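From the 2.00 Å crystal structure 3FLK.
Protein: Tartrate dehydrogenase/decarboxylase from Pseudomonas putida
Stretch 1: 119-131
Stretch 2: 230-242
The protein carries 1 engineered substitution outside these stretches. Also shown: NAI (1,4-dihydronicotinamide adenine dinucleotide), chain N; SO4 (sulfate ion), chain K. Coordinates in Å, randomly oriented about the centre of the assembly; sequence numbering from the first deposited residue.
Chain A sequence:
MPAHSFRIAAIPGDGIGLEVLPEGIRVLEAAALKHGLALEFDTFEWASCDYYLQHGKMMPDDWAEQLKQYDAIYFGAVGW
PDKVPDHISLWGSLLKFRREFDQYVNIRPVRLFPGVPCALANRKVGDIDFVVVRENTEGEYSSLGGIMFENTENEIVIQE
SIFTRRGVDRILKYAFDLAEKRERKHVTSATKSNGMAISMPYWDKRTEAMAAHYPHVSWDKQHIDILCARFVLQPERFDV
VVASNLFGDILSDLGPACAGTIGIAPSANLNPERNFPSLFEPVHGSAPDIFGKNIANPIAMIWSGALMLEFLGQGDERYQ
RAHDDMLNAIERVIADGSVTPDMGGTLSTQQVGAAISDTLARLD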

# COMPACT_ATOMS: atom_id res chain seq x y z
N ALA A 119 -15.47 -8.72 -0.92
CA ALA A 119 -14.31 -9.16 -1.68
C ALA A 119 -13.53 -10.25 -0.94
O ALA A 119 -12.83 -11.05 -1.56
CB ALA A 119 -13.40 -7.98 -1.98
N LEU A 120 -13.66 -10.27 0.38
CA LEU A 120 -12.96 -11.23 1.22
C LEU A 120 -13.83 -12.45 1.53
O LEU A 120 -15.04 -12.31 1.76
CB LEU A 120 -12.51 -10.57 2.53
CG LEU A 120 -11.72 -9.26 2.47
CD1 LEU A 120 -11.49 -8.72 3.88
CD2 LEU A 120 -10.39 -9.41 1.73
N ALA A 121 -13.21 -13.62 1.53
CA ALA A 121 -13.91 -14.86 1.84
C ALA A 121 -14.09 -15.02 3.35
O ALA A 121 -13.25 -14.58 4.13
CB ALA A 121 -13.15 -16.05 1.27
N ASN A 122 -15.20 -15.65 3.74
CA ASN A 122 -15.51 -15.95 5.15
C ASN A 122 -15.58 -14.72 6.05
O ASN A 122 -15.14 -14.75 7.21
CB ASN A 122 -14.53 -16.99 5.73
CG ASN A 122 -14.42 -18.24 4.87
OD1 ASN A 122 -13.32 -18.79 4.70
ND2 ASN A 122 -15.54 -18.70 4.33
N ARG A 123 -16.13 -13.63 5.52
CA ARG A 123 -16.29 -12.39 6.28
C ARG A 123 -17.76 -12.00 6.43
O ARG A 123 -18.53 -12.06 5.47
CB ARG A 123 -15.49 -11.25 5.66
CG ARG A 123 -14.26 -10.82 6.46
CD ARG A 123 -13.25 -11.94 6.63
NE ARG A 123 -12.32 -11.69 7.73
CZ ARG A 123 -11.38 -12.53 8.14
NH1 ARG A 123 -11.23 -13.71 7.55
NH2 ARG A 123 -10.59 -12.20 9.15
N LYS A 124 -18.12 -11.60 7.65
CA LYS A 124 -19.48 -11.18 7.96
C LYS A 124 -19.53 -9.68 8.23
O LYS A 124 -18.49 -9.05 8.46
CB LYS A 124 -20.00 -11.96 9.17
N VAL A 125 -20.74 -9.12 8.18
CA VAL A 125 -20.96 -7.73 8.58
C VAL A 125 -20.52 -7.57 10.04
O VAL A 125 -20.89 -8.37 10.90
CB VAL A 125 -22.45 -7.32 8.40
CG1 VAL A 125 -22.69 -5.88 8.87
CG2 VAL A 125 -22.88 -7.48 6.95
N GLY A 126 -19.71 -6.54 10.29
CA GLY A 126 -19.11 -6.33 11.60
C GLY A 126 -17.61 -6.51 11.57
O GLY A 126 -16.89 -5.88 12.35
N ASP A 127 -17.14 -7.37 10.67
CA ASP A 127 -15.70 -7.64 10.50
C ASP A 127 -14.94 -6.47 9.88
O ASP A 127 -13.74 -6.32 10.11
CB ASP A 127 -15.48 -8.90 9.66
CG ASP A 127 -15.88 -10.18 10.39
OD1 ASP A 127 -16.34 -10.11 11.55
OD2 ASP A 127 -15.73 -11.27 9.79
N ILE A 128 -15.62 -5.65 9.09
CA ILE A 128 -14.99 -4.49 8.46
C ILE A 128 -15.73 -3.22 8.88
O ILE A 128 -16.73 -2.84 8.27
CB ILE A 128 -14.90 -4.62 6.91
CG1 ILE A 128 -14.26 -5.95 6.51
CG2 ILE A 128 -14.11 -3.45 6.32
CD1 ILE A 128 -14.40 -6.30 5.02
N ASP A 129 -15.23 -2.58 9.93
CA ASP A 129 -15.81 -1.34 10.44
C ASP A 129 -14.74 -0.53 11.16
O ASP A 129 -14.53 -0.67 12.37
CB ASP A 129 -16.99 -1.63 11.37
CG ASP A 129 -17.96 -0.45 11.50
OD1 ASP A 129 -17.60 0.69 11.13
OD2 ASP A 129 -19.09 -0.68 11.97
N PHE A 130 -14.04 0.31 10.40
CA PHE A 130 -12.99 1.15 10.96
C PHE A 130 -12.88 2.51 10.29
O PHE A 130 -13.58 2.79 9.31
CB PHE A 130 -11.63 0.41 11.00
CG PHE A 130 -11.11 -0.01 9.65
CD1 PHE A 130 -10.33 0.85 8.89
CD2 PHE A 130 -11.38 -1.29 9.16
CE1 PHE A 130 -9.84 0.46 7.64
CE2 PHE A 130 -10.89 -1.69 7.91
CZ PHE A 130 -10.12 -0.81 7.16
N VAL A 131 -12.03 3.37 10.83
CA VAL A 131 -11.83 4.71 10.30
C VAL A 131 -10.35 5.01 10.08
O VAL A 131 -9.52 4.80 10.98
CB VAL A 131 -12.54 5.79 11.17
CG1 VAL A 131 -12.05 5.76 12.62
CG2 VAL A 131 -12.38 7.19 10.58
N ARG A 230 -2.82 -7.36 6.48
CA ARG A 230 -3.80 -7.58 7.55
C ARG A 230 -5.19 -7.01 7.26
O ARG A 230 -6.19 -7.51 7.77
CB ARG A 230 -3.27 -7.05 8.89
CG ARG A 230 -2.17 -7.93 9.49
CD ARG A 230 -1.86 -7.55 10.93
NE ARG A 230 -0.88 -8.47 11.52
CZ ARG A 230 0.35 -8.14 11.89
NH1 ARG A 230 0.78 -6.89 11.75
NH2 ARG A 230 1.15 -9.06 12.40
N PHE A 231 -5.25 -5.96 6.43
CA PHE A 231 -6.53 -5.45 5.93
C PHE A 231 -7.30 -6.54 5.19
O PHE A 231 -8.53 -6.62 5.26
CB PHE A 231 -6.31 -4.25 5.00
CG PHE A 231 -6.36 -2.91 5.69
CD1 PHE A 231 -5.86 -2.73 6.98
CD2 PHE A 231 -6.89 -1.80 5.03
CE1 PHE A 231 -5.90 -1.49 7.60
CE2 PHE A 231 -6.94 -0.55 5.65
CZ PHE A 231 -6.45 -0.40 6.94
N VAL A 232 -6.55 -7.39 4.49
CA VAL A 232 -7.11 -8.50 3.72
C VAL A 232 -7.37 -9.73 4.59
O VAL A 232 -8.41 -10.38 4.45
CB VAL A 232 -6.18 -8.86 2.52
CG1 VAL A 232 -6.63 -10.16 1.84
CG2 VAL A 232 -6.14 -7.72 1.52
N LEU A 233 -6.44 -10.04 5.49
CA LEU A 233 -6.49 -11.29 6.26
C LEU A 233 -7.22 -11.20 7.59
O LEU A 233 -7.88 -12.15 8.01
CB LEU A 233 -5.08 -11.87 6.45
CG LEU A 233 -4.37 -12.39 5.20
CD1 LEU A 233 -2.88 -12.58 5.46
CD2 LEU A 233 -5.00 -13.69 4.71
N GLN A 234 -7.10 -10.06 8.28
CA GLN A 234 -7.82 -9.86 9.54
C GLN A 234 -8.27 -8.41 9.78
O GLN A 234 -7.77 -7.73 10.68
CB GLN A 234 -7.04 -10.42 10.75
CG GLN A 234 -5.57 -10.05 10.80
CD GLN A 234 -4.91 -10.43 12.13
OE1 GLN A 234 -3.86 -9.89 12.48
NE2 GLN A 234 -5.52 -11.36 12.86
N PRO A 235 -9.25 -7.94 8.98
CA PRO A 235 -9.72 -6.55 9.08
C PRO A 235 -10.48 -6.26 10.38
O PRO A 235 -10.66 -5.09 10.73
CB PRO A 235 -10.66 -6.41 7.88
CG PRO A 235 -11.14 -7.80 7.62
CD PRO A 235 -9.98 -8.69 7.94
N GLU A 236 -10.90 -7.30 11.09
CA GLU A 236 -11.65 -7.16 12.35
C GLU A 236 -10.83 -6.51 13.47
O GLU A 236 -11.40 -5.95 14.41
CB GLU A 236 -12.21 -8.51 12.81
CG GLU A 236 -11.16 -9.56 13.19
CD GLU A 236 -10.75 -10.46 12.03
OE1 GLU A 236 -10.93 -10.08 10.85
OE2 GLU A 236 -10.24 -11.57 12.31
N ARG A 237 -9.51 -6.57 13.36
CA ARG A 237 -8.60 -6.05 14.38
C ARG A 237 -8.56 -4.52 14.45
O ARG A 237 -8.07 -3.95 15.42
CB ARG A 237 -7.18 -6.58 14.14
CG ARG A 237 -7.02 -8.08 14.37
CD ARG A 237 -6.89 -8.43 15.85
NE ARG A 237 -6.53 -9.83 16.05
CZ ARG A 237 -7.40 -10.81 16.28
NH1 ARG A 237 -8.70 -10.55 16.34
NH2 ARG A 237 -6.97 -12.05 16.44
N PHE A 238 -9.08 -3.85 13.42
CA PHE A 238 -8.90 -2.41 13.29
C PHE A 238 -10.12 -1.60 13.71
O PHE A 238 -11.26 -2.02 13.49
CB PHE A 238 -8.45 -2.04 11.87
CG PHE A 238 -7.23 -2.80 11.43
CD1 PHE A 238 -5.98 -2.48 11.94
CD2 PHE A 238 -7.34 -3.85 10.52
CE1 PHE A 238 -4.85 -3.19 11.55
CE2 PHE A 238 -6.22 -4.56 10.12
CZ PHE A 238 -4.97 -4.23 10.63
N ASP A 239 -9.86 -0.45 14.33
CA ASP A 239 -10.91 0.51 14.67
C ASP A 239 -10.54 1.91 14.21
O ASP A 239 -11.24 2.50 13.38
CB ASP A 239 -11.22 0.50 16.16
CG ASP A 239 -12.52 1.22 16.49
OD1 ASP A 239 -13.59 0.76 16.02
OD2 ASP A 239 -12.48 2.25 17.19
N VAL A 240 -9.46 2.45 14.76
CA VAL A 240 -8.91 3.73 14.29
C VAL A 240 -7.51 3.47 13.73
O VAL A 240 -6.65 2.93 14.42
CB VAL A 240 -8.84 4.79 15.42
CG1 VAL A 240 -8.17 6.08 14.93
CG2 VAL A 240 -10.24 5.11 15.95
N VAL A 241 -7.31 3.83 12.46
CA VAL A 241 -6.02 3.69 11.81
C VAL A 241 -5.47 5.07 11.46
O VAL A 241 -6.07 5.80 10.66
CB VAL A 241 -6.09 2.78 10.55
CG1 VAL A 241 -4.70 2.56 9.95
CG2 VAL A 241 -6.73 1.44 10.88
N VAL A 242 -4.35 5.43 12.07
CA VAL A 242 -3.72 6.73 11.84
C VAL A 242 -2.49 6.56 10.94
O VAL A 242 -1.70 5.63 11.13
CB VAL A 242 -3.41 7.49 13.17
CG1 VAL A 242 -2.38 6.74 14.02
CG2 VAL A 242 -2.99 8.93 12.91
PA NAI N . 7.01 -10.01 9.70
O1A NAI N . 7.07 -10.45 8.28
O2A NAI N . 8.19 -10.50 10.45
O5B NAI N . 5.68 -10.57 10.40
C5B NAI N . 4.40 -10.07 10.09
C4B NAI N . 3.32 -11.07 10.50
O4B NAI N . 3.34 -12.20 9.65
C3B NAI N . 3.51 -11.57 11.92
O3B NAI N . 2.25 -11.64 12.54
C2B NAI N . 4.10 -12.96 11.75
O2B NAI N . 3.71 -13.85 12.77
C1B NAI N . 3.61 -13.39 10.38
N9A NAI N . 4.64 -14.19 9.69
C8A NAI N . 5.80 -13.72 9.12
N7A NAI N . 6.46 -14.77 8.59
C5A NAI N . 5.74 -15.89 8.80
C6A NAI N . 5.97 -17.22 8.46
N6A NAI N . 7.04 -17.56 7.75
N1A NAI N . 5.03 -18.17 8.81
C2A NAI N . 3.89 -17.81 9.50
N3A NAI N . 3.68 -16.48 9.84
C4A NAI N . 4.59 -15.54 9.49
O3 NAI N . 6.91 -8.41 9.68
PN NAI N . 6.86 -7.42 10.94
O1N NAI N . 6.19 -8.09 12.08
O2N NAI N . 6.32 -6.14 10.43
O5D NAI N . 8.41 -7.19 11.28
C5D NAI N . 9.09 -7.91 12.28
C4D NAI N . 10.59 -7.64 12.18
O4D NAI N . 11.11 -8.14 10.96
C3D NAI N . 10.91 -6.15 12.21
O3D NAI N . 12.05 -5.97 13.02
C2D NAI N . 11.23 -5.81 10.77
O2D NAI N . 12.14 -4.74 10.67
C1D NAI N . 11.80 -7.13 10.25
N1N NAI N . 11.66 -7.37 8.80
C2N NAI N . 12.74 -7.85 8.12
C3N NAI N . 12.66 -8.11 6.75
C7N NAI N . 13.79 -8.84 6.07
O7N NAI N . 14.75 -9.50 6.87
N7N NAI N . 13.86 -8.85 4.74
C4N NAI N . 11.46 -7.89 6.08
C5N NAI N . 10.35 -7.41 6.79
C6N NAI N . 10.46 -7.16 8.15
S SO4 K . -3.09 -11.69 16.34
O1 SO4 K . -3.68 -12.95 15.92
O2 SO4 K . -1.72 -11.60 15.84
O3 SO4 K . -3.87 -10.57 15.79
O4 SO4 K . -3.09 -11.61 17.79
O HOH W 1 -12.78 -3.64 11.56
O HOH W 2 -14.29 -1.70 14.83

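Backbone pairing sets the register where two strands begin to run side by side. Val131 N donates to Asp239 O (2.8 Å) and Val241 N donates to Val131 O (2.8 Å), so Val131 bonds to the residues before and after Val240, the signature of a parallel bridge. Val131 and Val240 consequently lie on the same face of the sheet, with Val131 CG1 3.8 Å from Val240 CG2; beta-branched valine suits such extended backbone.

The apolar contacts centre on Phe130, whose edge meets the face of Phe231, with Phe130 CZ 3.5 Å from Phe231 CE2, ring centroids 4.9 Å apart and planes at 60°. The root of the same ring packs on Phe238, with Phe130 CG 4.0 Å from Phe238 CB, while its far end reaches Phe231. Farther along, the compact ring of Pro235 offers CG to both Leu120 CD1 (3.9 Å) and Ile128 CG1 (3.8 Å).

One salt bridge joins the stretches: Arg123 NH2 donates to Glu236 OE1 at 2.7 Å, in line with the guanidinium edge. Arginine's length lets it span the gap from its loop. Leu233 O is also only 2.9 Å from Arg123 NH2, but the angle is too poor for a hydrogen bond.

Water completes the contact where direct pairing stops: water 1 accepts from Asp129 N (3.1 Å) and lies 2.7 Å from Pro235 O.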